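Local coordinates for putative oxidoreductase (Klebsiella pneumoniae subsp. pneumoniae MGH 78578, PDB 3E82), which is a putative oxidoreductase of the Gfo/Idh/MocA family that probably uses a nicotinamide adenine dinucleotide cofactor bound to its Rossmann-fold domain, at residues V148-S153 with A223-H229; V198-I202 with W214-V218. One frame throughout, in Å; residues are numbered along the deposited sequence.

Interaction 1. Residues V148-S153 with A223-H229; sequences VKHFES and AHKVILH
The H150 ring meets I227 obliquely: methyl CD1 of I227 lies 3.6 Å from CE1 of H150. At the edge of the same ring, in its plane, sits the carboxylate of E152. H150 NE2 donates to E152 OE1 at 2.8 Å, and OE1 accepts with its anti lone pair. H150 and E152 lie two residues apart on one strand, so their side chains share a face with I227. CG of H150 stands anti to its backbone N (chi1 177°), which brings CE1 of the ring beside the methyl CD1 of I227. E152 runs alongside I227, its CG 4.0 Å from I227 CB. The F151 ring is on the other face of the sheet; there CB of F151 touches CG2 of V226, and S153 CB packs on L228 CD2. Helix 176-192 covers this face, with L191 and F192 among its contacts.

Segments 148-153 and 225-229, their axes 4.7 Å apart, come from the one parallel strand pair in the otherwise antiparallel sheet of the C-terminal alpha/beta domain. Five backbone bonds alternate between them, including I227 N to F151 O at 2.8 Å. At the start of the pairing K225 N reaches K149 O from 41° above the carbonyl plane. K149 and H150 form a classic beta bulge opposite H244 on strand 241-245, the antiparallel neighbour on the other side of 148-153. CB of H224 packs 3.4 Å from both V148 O and K149 O.

The face of H150 and I227 is turned to the second subunit. H150 ND1 is hydrogen-bonded to W214 NE1 of that subunit. E152 OE2 is bonded to H154. With NE2 donating to E152 and the indole N-H able only to donate, ND1 accepts, consistent with a neutral H150 whose rotation both bonds fix.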
loop_
_atom_site.group_PDB
_atom_site.type_symbol
_atom_site.label_atom_id
_atom_site.label_comp_id
_atom_site.label_asym_id
_atom_site.label_seq_id
_atom_site.Cartn_x
_atom_site.Cartn_y
_atom_site.Cartn_z
ATOM N N VAL B 148 12.335 -2.749 11.797
ATOM C CA VAL B 148 11.230 -2.761 10.833
ATOM C C VAL B 148 10.682 -1.345 10.631
ATOM O O VAL B 148 10.458 -0.615 11.597
ATOM C CB VAL B 148 10.083 -3.693 11.297
ATOM C CG1 VAL B 148 8.869 -3.533 10.379
ATOM C CG2 VAL B 148 10.557 -5.139 11.281
ATOM N N LYS B 149 10.465 -0.967 9.372
ATOM C CA LYS B 149 9.969 0.364 9.053
ATOM C C LYS B 149 8.672 0.346 8.247
ATOM O O LYS B 149 7.875 1.288 8.320
ATOM C CB LYS B 149 11.055 1.155 8.298
ATOM C CG LYS B 149 12.273 1.491 9.169
ATOM C CD LYS B 149 11.825 2.288 10.387
ATOM C CE LYS B 149 12.832 2.233 11.528
ATOM N NZ LYS B 149 14.090 2.936 11.207
ATOM N N HIS B 150 8.465 -0.735 7.500
ATOM C CA HIS B 150 7.287 -0.896 6.653
ATOM C C HIS B 150 6.853 -2.367 6.640
ATOM O O HIS B 150 7.542 -3.231 6.090
ATOM C CB HIS B 150 7.619 -0.408 5.228
ATOM C CG HIS B 150 6.506 -0.577 4.235
ATOM N ND1 HIS B 150 6.020 0.468 3.480
ATOM C CD2 HIS B 150 5.813 -1.674 3.844
ATOM C CE1 HIS B 150 5.077 0.024 2.667
ATOM N NE2 HIS B 150 4.932 -1.273 2.869
ATOM N N PHE B 151 5.704 -2.635 7.259
ATOM C CA PHE B 151 5.134 -3.979 7.356
ATOM C C PHE B 151 3.837 -3.988 6.547
ATOM O O PHE B 151 2.901 -3.239 6.843
ATOM C CB PHE B 151 4.848 -4.304 8.825
ATOM C CG PHE B 151 4.257 -5.676 9.057
ATOM C CD1 PHE B 151 5.078 -6.773 9.316
ATOM C CD2 PHE B 151 2.879 -5.858 9.075
ATOM C CE1 PHE B 151 4.531 -8.021 9.596
ATOM C CE2 PHE B 151 2.324 -7.104 9.354
ATOM C CZ PHE B 151 3.147 -8.182 9.616
ATOM N N GLU B 152 3.788 -4.827 5.517
ATOM C CA GLU B 152 2.616 -4.900 4.654
ATOM C C GLU B 152 2.052 -6.318 4.598
ATOM O O GLU B 152 2.775 -7.279 4.304
ATOM C CB GLU B 152 2.985 -4.419 3.247
ATOM C CG GLU B 152 1.791 -4.162 2.361
ATOM C CD GLU B 152 2.153 -3.392 1.116
ATOM O OE1 GLU B 152 3.181 -2.678 1.135
ATOM O OE2 GLU B 152 1.393 -3.489 0.129
ATOM N N SER B 153 0.753 -6.427 4.873
ATOM C CA SER B 153 0.045 -7.705 4.901
ATOM C C SER B 153 -1.179 -7.646 3.994
ATOM O O SER B 153 -1.997 -6.721 4.094
ATOM C CB SER B 153 -0.373 -8.020 6.346
ATOM O OG SER B 153 -1.089 -9.233 6.434
ATOM N N ALA B 223 7.527 4.865 15.073
ATOM C CA ALA B 223 8.690 4.728 14.208
ATOM C C ALA B 223 8.529 3.810 13.001
ATOM O O ALA B 223 9.520 3.404 12.401
ATOM C CB ALA B 223 9.911 4.284 15.039
ATOM N N HIS B 224 7.298 3.452 12.657
ATOM C CA HIS B 224 7.103 2.621 11.478
ATOM C C HIS B 224 5.657 2.590 11.025
ATOM O O HIS B 224 4.759 3.058 11.737
ATOM C CB HIS B 224 7.643 1.200 11.702
ATOM C CG HIS B 224 6.745 0.314 12.510
ATOM N ND1 HIS B 224 6.650 0.397 13.882
ATOM C CD2 HIS B 224 5.939 -0.708 12.138
ATOM C CE1 HIS B 224 5.829 -0.539 14.322
ATOM N NE2 HIS B 224 5.382 -1.223 13.284
ATOM N N LYS B 225 5.440 2.040 9.836
ATOM C CA LYS B 225 4.109 1.972 9.249
ATOM C C LYS B 225 3.651 0.545 8.985
ATOM O O LYS B 225 4.450 -0.335 8.650
ATOM C CB LYS B 225 4.086 2.747 7.922
ATOM C CG LYS B 225 4.507 4.213 8.022
ATOM C CD LYS B 225 3.487 5.040 8.808
ATOM C CE LYS B 225 3.898 6.514 8.863
ATOM N NZ LYS B 225 2.928 7.368 9.598
ATOM N N VAL B 226 2.348 0.334 9.133
ATOM C CA VAL B 226 1.740 -0.963 8.887
ATOM C C VAL B 226 0.619 -0.762 7.876
ATOM O O VAL B 226 -0.260 0.086 8.056
ATOM C CB VAL B 226 1.163 -1.574 10.187
ATOM C CG1 VAL B 226 0.186 -2.710 9.851
ATOM C CG2 VAL B 226 2.309 -2.113 11.056
ATOM N N ILE B 227 0.673 -1.530 6.796
ATOM C CA ILE B 227 -0.337 -1.454 5.756
ATOM C C ILE B 227 -1.045 -2.799 5.635
ATOM O O ILE B 227 -0.403 -3.833 5.424
ATOM C CB ILE B 227 0.287 -1.095 4.390
ATOM C CG1 ILE B 227 0.848 0.328 4.432
ATOM C CG2 ILE B 227 -0.765 -1.205 3.296
ATOM C CD1 ILE B 227 1.534 0.748 3.132
ATOM N N LEU B 228 -2.367 -2.774 5.784
ATOM C CA LEU B 228 -3.187 -3.977 5.685
ATOM C C LEU B 228 -4.053 -3.760 4.457
ATOM O O LEU B 228 -4.734 -2.738 4.351
ATOM C CB LEU B 228 -4.051 -4.128 6.938
ATOM C CG LEU B 228 -3.320 -4.067 8.285
ATOM C CD1 LEU B 228 -4.326 -4.326 9.412
ATOM C CD2 LEU B 228 -2.195 -5.104 8.337
ATOM N N HIS B 229 -4.026 -4.709 3.528
ATOM C CA HIS B 229 -4.775 -4.554 2.282
ATOM C C HIS B 229 -5.592 -5.784 1.890
ATOM O O HIS B 229 -5.077 -6.899 1.861
ATOM C CB HIS B 229 -3.801 -4.205 1.148
ATOM C CG HIS B 229 -4.472 -3.833 -0.140
ATOM N ND1 HIS B 229 -4.873 -2.545 -0.425
ATOM C CD2 HIS B 229 -4.862 -4.591 -1.194
ATOM C CE1 HIS B 229 -5.484 -2.525 -1.597
ATOM N NE2 HIS B 229 -5.490 -3.754 -2.085
#

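Interaction 2. Residues V198-I202 with W214-V218; sequences VQGNI and WAHVV
W214 overlaps N201: CZ3 of the indole lies 3.6 Å from N201 OD1 and 3.4 Å from the backbone N201 O. CG of N201 sits at the edge of the indole, in its plane. The amide and ring planes are 84° apart, nearly perpendicular. With chi1 at -173° the indole extends away from the W214 backbone N, which carries CE3 and CZ3 to N201. The polar end of N201 points into the dimer: OD1 accepts from K225 NZ of the second subunit, and ND2 donates to N220 of that subunit.

Q199 shares this face of the sheet with N201, H216 and V218. Its chain bends at chi2, which brings OE1 to 4.1 Å from V218 CG2. A water donates to H216 O at 2.8 Å; its second leg, to Q199 OE1, is unusually short at 2.5 Å and doubtful in length. H216 O also accepts from N201 N, in a bond bent to 136° at the hydrogen. It thus has two donors. On the opposite face CG1 of V198 meets CG1 of V217 at 4.0 Å, while I202 lies by A215. G200 and V217 form a non-hydrogen-bonded pair. Helix 320-339 covers V198 and V217, and W177 of helix 176-192 touches I202, A215 and V217.

Strands 198-202 and 214-218 form an antiparallel beta hairpin at the edge of the C-terminal domain sheet. Q199 and V218 are a hydrogen-bonded pair, with V218 N to Q199 O at 2.8 Å. N201 and H216 are the second such pair.

One face is mostly aliphatic and buried against helices. The other carries amides, imidazole and indole to the second subunit, where Q199 packs on its own counterpart and H216 meets H216. The asparagine amide, gripped at both ends, ties the hairpin's edge strand to the dimer interface.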
loop_
_atom_site.group_PDB
_atom_site.type_symbol
_atom_site.label_atom_id
_atom_site.label_comp_id
_atom_site.label_asym_id
_atom_site.label_seq_id
_atom_site.Cartn_x
_atom_site.Cartn_y
_atom_site.Cartn_z
ATOM N N VAL B 198 -5.145 5.195 13.262
ATOM C CA VAL B 198 -5.580 4.324 12.178
ATOM C C VAL B 198 -6.190 5.146 11.058
ATOM O O VAL B 198 -7.006 6.038 11.298
ATOM C CB VAL B 198 -6.637 3.299 12.682
ATOM C CG1 VAL B 198 -7.140 2.456 11.534
ATOM C CG2 VAL B 198 -6.032 2.411 13.757
ATOM N N GLN B 199 -5.789 4.851 9.830
ATOM C CA GLN B 199 -6.317 5.563 8.683
ATOM C C GLN B 199 -6.915 4.512 7.754
ATOM O O GLN B 199 -6.314 3.466 7.516
ATOM C CB GLN B 199 -5.189 6.351 8.001
ATOM C CG GLN B 199 -5.638 7.340 6.946
ATOM C CD GLN B 199 -5.870 6.682 5.604
ATOM O OE1 GLN B 199 -5.063 5.856 5.173
ATOM N NE2 GLN B 199 -6.962 7.053 4.923
ATOM N N GLY B 200 -8.109 4.778 7.242
ATOM C CA GLY B 200 -8.733 3.802 6.375
ATOM C C GLY B 200 -9.364 4.321 5.098
ATOM O O GLY B 200 -9.854 5.445 5.037
ATOM N N ASN B 201 -9.358 3.470 4.081
ATOM C CA ASN B 201 -9.944 3.786 2.785
ATOM C C ASN B 201 -10.612 2.482 2.358
ATOM O O ASN B 201 -9.928 1.508 2.015
ATOM C CB ASN B 201 -8.850 4.179 1.795
ATOM C CG ASN B 201 -9.399 4.876 0.565
ATOM O OD1 ASN B 201 -10.484 4.543 0.069
ATOM N ND2 ASN B 201 -8.649 5.842 0.058
ATOM N N ILE B 202 -11.945 2.460 2.412
ATOM C CA ILE B 202 -12.724 1.265 2.073
ATOM C C ILE B 202 -13.676 1.554 0.906
ATOM O O ILE B 202 -14.352 2.582 0.882
ATOM C CB ILE B 202 -13.534 0.781 3.322
ATOM C CG1 ILE B 202 -12.575 0.526 4.488
ATOM C CG2 ILE B 202 -14.286 -0.510 3.010
ATOM C CD1 ILE B 202 -13.268 0.153 5.785
ATOM N N TRP B 214 -12.640 -3.757 -1.450
ATOM C CA TRP B 214 -11.306 -3.178 -1.496
ATOM C C TRP B 214 -11.134 -2.424 -0.190
ATOM O O TRP B 214 -11.909 -1.518 0.122
ATOM C CB TRP B 214 -11.186 -2.210 -2.673
ATOM C CG TRP B 214 -9.793 -1.679 -2.926
ATOM C CD1 TRP B 214 -8.860 -2.192 -3.792
ATOM C CD2 TRP B 214 -9.221 -0.482 -2.387
ATOM N NE1 TRP B 214 -7.754 -1.380 -3.832
ATOM C CE2 TRP B 214 -7.947 -0.323 -2.979
ATOM C CE3 TRP B 214 -9.662 0.476 -1.463
ATOM C CZ2 TRP B 214 -7.112 0.756 -2.680
ATOM C CZ3 TRP B 214 -8.830 1.550 -1.163
ATOM C CH2 TRP B 214 -7.568 1.680 -1.772
ATOM N N ALA B 215 -10.129 -2.810 0.582
ATOM C CA ALA B 215 -9.880 -2.150 1.851
ATOM C C ALA B 215 -8.393 -1.920 1.985
ATOM O O ALA B 215 -7.588 -2.849 1.909
ATOM C CB ALA B 215 -10.393 -3.000 3.000
ATOM N N HIS B 216 -8.040 -0.661 2.178
ATOM C CA HIS B 216 -6.658 -0.277 2.322
ATOM C C HIS B 216 -6.562 0.497 3.623
ATOM O O HIS B 216 -7.005 1.643 3.709
ATOM C CB HIS B 216 -6.259 0.589 1.137
ATOM C CG HIS B 216 -4.785 0.756 1.001
ATOM N ND1 HIS B 216 -4.141 1.926 1.325
ATOM C CD2 HIS B 216 -3.820 -0.125 0.655
ATOM C CE1 HIS B 216 -2.839 1.757 1.189
ATOM N NE2 HIS B 216 -2.617 0.522 0.783
ATOM N N VAL B 217 -5.970 -0.138 4.631
ATOM C CA VAL B 217 -5.853 0.449 5.959
ATOM C C VAL B 217 -4.419 0.590 6.439
ATOM O O VAL B 217 -3.622 -0.338 6.319
ATOM C CB VAL B 217 -6.625 -0.407 6.978
ATOM C CG1 VAL B 217 -6.455 0.149 8.385
ATOM C CG2 VAL B 217 -8.096 -0.469 6.574
ATOM N N VAL B 218 -4.107 1.754 7.003
ATOM C CA VAL B 218 -2.764 2.027 7.501
ATOM C C VAL B 218 -2.763 2.260 8.999
ATOM O O VAL B 218 -3.519 3.088 9.507
ATOM C CB VAL B 218 -2.147 3.277 6.823
ATOM C CG1 VAL B 218 -0.753 3.527 7.373
ATOM C CG2 VAL B 218 -2.089 3.078 5.312
HETATM O O HOH W 1 -5.824 4.138 3.453
#

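Interactions 1 and 2 lie in one mixed sheet of the C-terminal domain, with centres 13 Å apart. Strands 214-220 and 225-231 are neighbours and follow each other in the chain, so the two contacts together span four adjacent strands. They join directly: L228 N is 2.8 Å from V217 O, probably a hydrogen bond. The ring of H229 meets W214 edge-to-face, with CE1 of H229 3.4 Å from W214 NE1. Both contacts reach the second subunit, and they meet there too: residues of interaction 1 in one subunit hydrogen-bond residues of interaction 2 in the other. The sheet face they share thus belongs to the dimer interface.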